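Local coordinates for transglutaminase-like domain-containing protein (Streptococcus suis, PDB 4XZ7), which is a transglutaminase that acts as a virulence factor with antiphagocytic properties and forms a homodimer, at the interface of chains A and B. Coordinates in Å, arbitrary orientation; residue numbers count along the deposited sequence, not the author numbering. Chains: chain A/B, Putative uncharacterized protein.

Contact 1: the interface of chains A and B. Residues chain A 176, 243-246, 248; chain B 173, 176, 242-243.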
ATOM      1  N   TYR A 176      -1.085   4.303   0.669  1.00 15.75           N
ATOM      2  CA  TYR A 176      -0.982   2.916   1.072  1.00 15.54           C
ATOM      3  C   TYR A 176      -0.020   2.180   0.164  1.00 15.82           C
ATOM      4  O   TYR A 176       0.775   1.393   0.648  1.00 25.86           O
ATOM      5  CB  TYR A 176      -2.357   2.227   1.077  1.00 22.48           C
ATOM      6  CG  TYR A 176      -3.090   2.433   2.382  1.00 22.75           C
ATOM      7  CD1 TYR A 176      -2.910   1.558   3.439  1.00 19.50           C
ATOM      8  CD2 TYR A 176      -3.937   3.535   2.570  1.00 30.70           C
ATOM      9  CE1 TYR A 176      -3.560   1.747   4.654  1.00 26.09           C
ATOM     10  CE2 TYR A 176      -4.602   3.737   3.796  1.00 30.49           C
ATOM     11  CZ  TYR A 176      -4.399   2.832   4.831  1.00 29.22           C
ATOM     12  OH  TYR A 176      -5.038   2.988   6.043  1.00 35.24           O
ATOM     13  N   ALA A 243      -7.211  -5.948  10.964  1.00 61.35           N
ATOM     14  CA  ALA A 243      -6.026  -5.898  10.094  1.00 58.49           C
ATOM     15  C   ALA A 243      -5.603  -4.460   9.797  1.00 58.91           C
ATOM     16  O   ALA A 243      -6.448  -3.605   9.518  1.00 68.45           O
ATOM     17  CB  ALA A 243      -6.276  -6.644   8.802  1.00 52.77           C
ATOM     18  N   ASP A 244      -4.299  -4.196   9.872  1.00 34.90           N
ATOM     19  CA  ASP A 244      -3.815  -2.827   9.849  1.00 29.26           C
ATOM     20  C   ASP A 244      -2.348  -2.768   9.418  1.00 30.78           C
ATOM     21  O   ASP A 244      -1.487  -3.389  10.023  1.00 30.33           O
ATOM     22  CB  ASP A 244      -4.013  -2.201  11.235  1.00 30.99           C
ATOM     23  CG  ASP A 244      -3.327  -0.866  11.385  1.00 43.24           C
ATOM     24  OD1 ASP A 244      -2.862  -0.580  12.508  1.00 49.60           O
ATOM     25  OD2 ASP A 244      -3.263  -0.093  10.406  1.00 51.02           O
ATOM     26  N   ILE A 245      -2.065  -2.007   8.371  1.00 25.38           N
ATOM     27  CA  ILE A 245      -0.703  -1.879   7.873  1.00 21.42           C
ATOM     28  C   ILE A 245       0.192  -1.292   8.954  1.00 18.57           C
ATOM     29  O   ILE A 245       1.399  -1.536   8.994  1.00 21.67           O
ATOM     30  CB  ILE A 245      -0.670  -1.000   6.585  1.00 22.90           C
ATOM     31  CG1 ILE A 245       0.691  -1.087   5.905  1.00 16.41           C
ATOM     32  CG2 ILE A 245      -1.062   0.459   6.897  1.00 17.35           C
ATOM     33  CD1 ILE A 245       0.707  -0.534   4.490  1.00 16.09           C
ATOM     34  N   ASN A 246      -0.400  -0.534   9.865  1.00 16.01           N
ATOM     35  CA  ASN A 246       0.383   0.094  10.915  1.00 23.59           C
ATOM     36  C   ASN A 246       0.981  -0.915  11.889  1.00 23.21           C
ATOM     37  O   ASN A 246       1.969  -0.623  12.549  1.00 21.31           O
ATOM     38  CB  ASN A 246      -0.476   1.093  11.660  1.00 29.52           C
ATOM     39  CG  ASN A 246      -1.025   2.155  10.741  1.00 38.71           C
ATOM     40  OD1 ASN A 246      -0.291   3.048  10.305  1.00 33.22           O
ATOM     41  ND2 ASN A 246      -2.308   2.052  10.413  1.00 37.33           N
ATOM     42  N   TYR A 248       2.376  -3.662  10.849  1.00 22.19           N
ATOM     43  CA  TYR A 248       3.640  -3.999  10.219  1.00 21.14           C
ATOM     44  C   TYR A 248       4.616  -2.834  10.287  1.00 20.44           C
ATOM     45  O   TYR A 248       5.812  -3.045  10.515  1.00 14.85           O
ATOM     46  CB  TYR A 248       3.393  -4.467   8.783  1.00 19.87           C
ATOM     47  CG  TYR A 248       2.400  -5.601   8.831  1.00 22.20           C
ATOM     48  CD1 TYR A 248       2.750  -6.801   9.441  1.00 23.11           C
ATOM     49  CD2 TYR A 248       1.100  -5.459   8.347  1.00 18.06           C
ATOM     50  CE1 TYR A 248       1.855  -7.851   9.551  1.00 28.96           C
ATOM     51  CE2 TYR A 248       0.189  -6.518   8.442  1.00 19.71           C
ATOM     52  CZ  TYR A 248       0.581  -7.708   9.052  1.00 29.27           C
ATOM     53  OH  TYR A 248      -0.277  -8.774   9.186  1.00 29.72           O
TER
ATOM     54  N   TYR B 173       2.935  -6.955   3.695  1.00 14.23           N
ATOM     55  CA  TYR B 173       2.982  -5.673   2.996  1.00 17.64           C
ATOM     56  C   TYR B 173       2.432  -5.749   1.570  1.00 18.79           C
ATOM     57  O   TYR B 173       1.675  -4.860   1.123  1.00 18.29           O
ATOM     58  CB  TYR B 173       4.415  -5.147   2.953  1.00 12.82           C
ATOM     59  CG  TYR B 173       4.833  -4.375   4.182  1.00 15.03           C
ATOM     60  CD1 TYR B 173       4.124  -3.247   4.605  1.00 16.87           C
ATOM     61  CD2 TYR B 173       5.955  -4.749   4.904  1.00 17.53           C
ATOM     62  CE1 TYR B 173       4.530  -2.515   5.724  1.00 14.58           C
ATOM     63  CE2 TYR B 173       6.374  -4.026   6.010  1.00 15.15           C
ATOM     64  CZ  TYR B 173       5.663  -2.912   6.411  1.00 17.19           C
ATOM     65  OH  TYR B 173       6.092  -2.210   7.506  1.00 14.86           O
ATOM     66  N   TYR B 176      -1.148  -5.357   1.012  1.00 19.84           N
ATOM     67  CA  TYR B 176      -1.537  -3.958   0.982  1.00 21.40           C
ATOM     68  C   TYR B 176      -1.202  -3.319  -0.354  1.00 18.71           C
ATOM     69  O   TYR B 176      -1.979  -2.518  -0.835  1.00 18.53           O
ATOM     70  CB  TYR B 176      -0.892  -3.176   2.116  1.00 21.89           C
ATOM     71  CG  TYR B 176      -1.710  -3.270   3.366  1.00 23.74           C
ATOM     72  CD1 TYR B 176      -2.748  -2.384   3.606  1.00 21.83           C
ATOM     73  CD2 TYR B 176      -1.471  -4.278   4.296  1.00 24.59           C
ATOM     74  CE1 TYR B 176      -3.512  -2.484   4.742  1.00 23.92           C
ATOM     75  CE2 TYR B 176      -2.228  -4.377   5.443  1.00 28.26           C
ATOM     76  CZ  TYR B 176      -3.246  -3.477   5.655  1.00 29.94           C
ATOM     77  OH  TYR B 176      -4.005  -3.575   6.798  1.00 40.89           O
ATOM     78  N   TYR B 242      -9.338   6.590  12.796  1.00 51.26           N
ATOM     79  CA  TYR B 242      -8.251   5.634  12.721  1.00 49.92           C
ATOM     80  C   TYR B 242      -7.984   5.323  11.256  1.00 45.91           C
ATOM     81  O   TYR B 242      -8.909   4.977  10.529  1.00 49.52           O
ATOM     82  CB  TYR B 242      -8.624   4.378  13.507  1.00 50.84           C
ATOM     83  CG  TYR B 242      -7.602   3.268  13.514  1.00 58.32           C
ATOM     84  CD1 TYR B 242      -6.569   3.257  14.439  1.00 65.49           C
ATOM     85  CD2 TYR B 242      -7.696   2.207  12.624  1.00 57.54           C
ATOM     86  CE1 TYR B 242      -5.650   2.232  14.464  1.00 67.40           C
ATOM     87  CE2 TYR B 242      -6.784   1.178  12.641  1.00 58.42           C
ATOM     88  CZ  TYR B 242      -5.764   1.195  13.563  1.00 63.66           C
ATOM     89  OH  TYR B 242      -4.849   0.173  13.584  1.00 64.84           O
ATOM     90  N   ALA B 243      -6.735   5.469  10.819  1.00 41.24           N
ATOM     91  CA  ALA B 243      -6.388   5.274   9.408  1.00 39.13           C
ATOM     92  C   ALA B 243      -6.726   3.855   8.972  1.00 39.93           C
ATOM     93  O   ALA B 243      -6.343   2.887   9.641  1.00 37.71           O
ATOM     94  CB  ALA B 243      -4.916   5.564   9.163  1.00 33.33           C
TER
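A:Ile245 lies against one face of the B:Tyr176 phenol ring, its CB 3.6 Å from the ring centroid in a CH-pi contact. CG1 is anti to the backbone N (chi1 -169°) and carries the chain back along the ring, so that CD1 reaches the root of the tyrosine, 3.8 Å from B:Tyr176 CG. The ring is thus covered by the branch carbon and the chain end together. Beside it the symmetry-related tyrosines touch rim to rim, with A:Tyr176 CD1 3.9 Å from B:Tyr176 CD1. A:Tyr248 adds its CB against B:Tyr173 CZ (3.6 Å).

Outward, the phenol oxygens turn to backbone. B:Tyr176 OH lies 2.9 Å from the N of A:Ile245, the first residue of helix 245-249, and 3.1 Å from A:Asp244 N, but neither N-H points at it, so these are close polar contacts rather than good hydrogen bonds. B:Tyr173 OH lies 3.1 Å from A:Tyr248 O, a close approach and not a bond it donates. At the rim the carboxylate of A:Asp244 meets the tip of the poorly ordered B:Tyr242, where the modelled separation is too short to interpret. A:Asp244 OD2 also takes the N-H of A:Asn246 from above the carboxylate plane (161° at the hydrogen), bracing the helix start. The patch anchors helix 170-181 of one subunit on the 243-249 segment of the other and helps hold the homodimer together.

Contact 2: the interface of chains A and B. Residues chain A 179-180, 183-184, 252, 254; chain B 167, 170, 173-174.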
ATOM      1  N   ASN A 179       3.421   3.260   1.439  1.00 16.22           N
ATOM      2  CA  ASN A 179       3.754   2.670   2.736  1.00 24.44           C
ATOM      3  C   ASN A 179       3.935   1.160   2.659  1.00 25.77           C
ATOM      4  O   ASN A 179       4.620   0.580   3.497  1.00 23.97           O
ATOM      5  CB  ASN A 179       2.699   3.019   3.790  1.00 15.37           C
ATOM      6  CG  ASN A 179       2.880   4.440   4.332  1.00 18.54           C
ATOM      7  OD1 ASN A 179       3.982   4.984   4.305  1.00 20.46           O
ATOM      8  ND2 ASN A 179       1.795   5.046   4.810  1.00 24.71           N
ATOM      9  N   SER A 180       3.337   0.530   1.649  1.00 20.82           N
ATOM     10  CA  SER A 180       3.417  -0.922   1.504  1.00 19.39           C
ATOM     11  C   SER A 180       4.724  -1.345   0.834  1.00 24.36           C
ATOM     12  O   SER A 180       5.175  -2.465   1.049  1.00 20.72           O
ATOM     13  CB  SER A 180       2.217  -1.456   0.694  1.00 13.81           C
ATOM     14  OG  SER A 180       2.364  -1.153  -0.696  1.00 14.14           O
ATOM     15  N   ASN A 183       9.286  -0.241   2.671  1.00 17.92           N
ATOM     16  CA  ASN A 183      10.072  -1.014   3.642  1.00 14.76           C
ATOM     17  C   ASN A 183      10.388  -2.433   3.181  1.00 20.96           C
ATOM     18  O   ASN A 183      10.909  -3.225   3.967  1.00 14.28           O
ATOM     19  CB  ASN A 183       9.343  -1.082   5.000  1.00 14.51           C
ATOM     20  CG  ASN A 183       9.313   0.247   5.703  1.00 19.75           C
ATOM     21  OD1 ASN A 183       9.899   1.214   5.226  1.00 17.90           O
ATOM     22  ND2 ASN A 183       8.626   0.313   6.841  1.00 21.12           N
ATOM     23  N   ILE A 184      10.056  -2.760   1.928  1.00 20.74           N
ATOM     24  CA  ILE A 184      10.393  -4.072   1.362  1.00 19.27           C
ATOM     25  C   ILE A 184      11.295  -3.908   0.149  1.00 17.14           C
ATOM     26  O   ILE A 184      11.636  -2.783  -0.239  1.00 15.42           O
ATOM     27  CB  ILE A 184       9.130  -4.878   0.980  1.00 22.53           C
ATOM     28  CG1 ILE A 184       8.264  -4.119  -0.022  1.00 13.88           C
ATOM     29  CG2 ILE A 184       8.316  -5.207   2.229  1.00 13.36           C
ATOM     30  CD1 ILE A 184       7.196  -4.978  -0.657  1.00 18.61           C
ATOM     31  N   ASP A 252       8.334  -3.896  12.110  1.00 17.49           N
ATOM     32  CA  ASP A 252       9.476  -4.336  11.308  1.00 18.05           C
ATOM     33  C   ASP A 252      10.778  -3.648  11.730  1.00 15.14           C
ATOM     34  O   ASP A 252      10.816  -2.904  12.710  1.00 17.88           O
ATOM     35  CB  ASP A 252       9.194  -4.172   9.801  1.00 13.78           C
ATOM     36  CG  ASP A 252       9.115  -2.716   9.326  1.00 17.35           C
ATOM     37  OD1 ASP A 252       9.566  -1.789  10.006  1.00 15.05           O
ATOM     38  OD2 ASP A 252       8.636  -2.510   8.193  1.00 14.35           O
ATOM     39  N   PHE A 254      12.397  -1.276  10.677  1.00 17.56           N
ATOM     40  CA  PHE A 254      12.496   0.178  10.482  1.00 21.09           C
ATOM     41  C   PHE A 254      11.589   0.958  11.440  1.00 25.49           C
ATOM     42  O   PHE A 254      11.555   2.196  11.433  1.00 23.98           O
ATOM     43  CB  PHE A 254      12.155   0.538   9.041  1.00 18.12           C
ATOM     44  CG  PHE A 254      12.987  -0.184   8.019  1.00 23.47           C
ATOM     45  CD1 PHE A 254      14.360   0.024   7.949  1.00 24.15           C
ATOM     46  CD2 PHE A 254      12.400  -1.055   7.116  1.00 18.78           C
ATOM     47  CE1 PHE A 254      15.126  -0.632   6.999  1.00 16.47           C
ATOM     48  CE2 PHE A 254      13.153  -1.699   6.158  1.00 21.85           C
ATOM     49  CZ  PHE A 254      14.523  -1.489   6.092  1.00 15.90           C
TER
ATOM     50  N   ASN B 167      12.851  -7.800   4.353  1.00 14.72           N
ATOM     51  CA  ASN B 167      11.882  -7.556   5.417  1.00 13.46           C
ATOM     52  C   ASN B 167      11.027  -8.789   5.630  1.00 15.98           C
ATOM     53  O   ASN B 167      10.471  -9.317   4.669  1.00 13.23           O
ATOM     54  CB  ASN B 167      11.036  -6.331   4.998  1.00 15.94           C
ATOM     55  CG  ASN B 167      10.169  -5.809   6.094  1.00 17.83           C
ATOM     56  OD1 ASN B 167       9.521  -6.573   6.795  1.00 14.83           O
ATOM     57  ND2 ASN B 167      10.116  -4.478   6.228  1.00 13.92           N
ATOM     58  N   TYR B 170       7.323  -9.114   4.172  1.00 14.64           N
ATOM     59  CA  TYR B 170       7.136  -8.900   2.719  1.00 12.50           C
ATOM     60  C   TYR B 170       5.743  -9.268   2.198  1.00 21.73           C
ATOM     61  O   TYR B 170       5.138  -8.528   1.404  1.00 15.36           O
ATOM     62  CB  TYR B 170       8.182  -9.695   1.941  1.00 22.28           C
ATOM     63  CG  TYR B 170       8.002  -9.600   0.444  1.00 21.50           C
ATOM     64  CD1 TYR B 170       7.192 -10.494  -0.247  1.00 23.39           C
ATOM     65  CD2 TYR B 170       8.645  -8.616  -0.274  1.00 20.02           C
ATOM     66  CE1 TYR B 170       7.008 -10.371  -1.626  1.00 17.00           C
ATOM     67  CE2 TYR B 170       8.482  -8.501  -1.643  1.00 24.93           C
ATOM     68  CZ  TYR B 170       7.667  -9.379  -2.310  1.00 24.45           C
ATOM     69  OH  TYR B 170       7.526  -9.255  -3.672  1.00 30.35           O
ATOM     70  N   TYR B 173       2.935  -6.955   3.695  1.00 14.23           N
ATOM     71  CA  TYR B 173       2.982  -5.673   2.996  1.00 17.64           C
ATOM     72  C   TYR B 173       2.432  -5.749   1.570  1.00 18.79           C
ATOM     73  O   TYR B 173       1.675  -4.860   1.123  1.00 18.29           O
ATOM     74  CB  TYR B 173       4.415  -5.147   2.953  1.00 12.82           C
ATOM     75  CG  TYR B 173       4.833  -4.375   4.182  1.00 15.03           C
ATOM     76  CD1 TYR B 173       4.124  -3.247   4.605  1.00 16.87           C
ATOM     77  CD2 TYR B 173       5.955  -4.749   4.904  1.00 17.53           C
ATOM     78  CE1 TYR B 173       4.530  -2.515   5.724  1.00 14.58           C
ATOM     79  CE2 TYR B 173       6.374  -4.026   6.010  1.00 15.15           C
ATOM     80  CZ  TYR B 173       5.663  -2.912   6.411  1.00 17.19           C
ATOM     81  OH  TYR B 173       6.092  -2.210   7.506  1.00 14.86           O
ATOM     82  N   SER B 174       2.801  -6.813   0.863  1.00 19.00           N
ATOM     83  CA  SER B 174       2.444  -6.939  -0.542  1.00 21.07           C
ATOM     84  C   SER B 174       0.942  -7.120  -0.754  1.00 22.81           C
ATOM     85  O   SER B 174       0.401  -6.743  -1.802  1.00 22.79           O
ATOM     86  CB  SER B 174       3.224  -8.082  -1.153  1.00 25.10           C
ATOM     87  OG  SER B 174       4.596  -7.723  -1.158  1.00 30.95           O
TER
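B:Tyr173 runs from helix 170-181 across to chain A. CG stands anti to the carbonyl carbon, beside the backbone N (chi1 -85°), and from there the ring extends past A:Ser180 to A:Asp252. Its CB rests on the carbonyl O of A:Ser180 at 3.4 Å. Further along, the two rim carbons meet different neighbours: CD1 passes the CA of A:Ser180, while CD2 packs on the CG2 methyl of A:Ile184 at 3.6 Å. CE1 comes near the carbonyl O of A:Asn179, and CE2 approaches the carboxylate of A:Asp252. At the tip, B:Tyr173 OH donates a hydrogen bond to A:Asp252 OD2, 2.7 Å long, arriving from above the carboxylate plane, with ring and carboxylate turned 46° apart.

That oxygen is gripped by three donors. A:Asn183 ND2, from the same chain, reaches OD2 on its syn lone pair, the side of the other oxygen, whereas B:Asn167 ND2 comes from above the plane at 3.1 Å from A:Asp252 OD2, nearly straight at 158°. The same B:Asn167 ND2 also bonds to the backbone O of A:Asn183 (2.7 Å), bridging two chain A acceptors. Such a cluster of donors would be expected to stabilise a charged carboxylate. The other oxygen, A:Asp252 OD1, accepts from the N of A:Phe254, which fixes the rotation of the group. Beyond CG2, the other branch of A:Ile184 carries CD1 to B:Tyr170 CE2 (3.9 Å) and near B:Ser174 OG. The site joins an apolar strip to a carboxylate-centred polar cluster, pinning strand 164-167 and the start of helix 170-181 to the partner subunit of the dimer.

The C-alpha centres of contact 1 and contact 2 lie about 10 Å apart, and B:Tyr173 belongs to both, so they form one continuous stretch of the dimer interface. Helix 170-181 serves both from each chain: in chain B it presents its tyrosines, and in chain A it supplies a residue to contact 1 and its C-terminal end to contact 2. The segment around helix 245-249 of chain A and the loop that follows it reach from one contact to the other. Because the interface is two-fold symmetric, each contact recurs with the chains exchanged, so the same arrangement holds both halves of the interface.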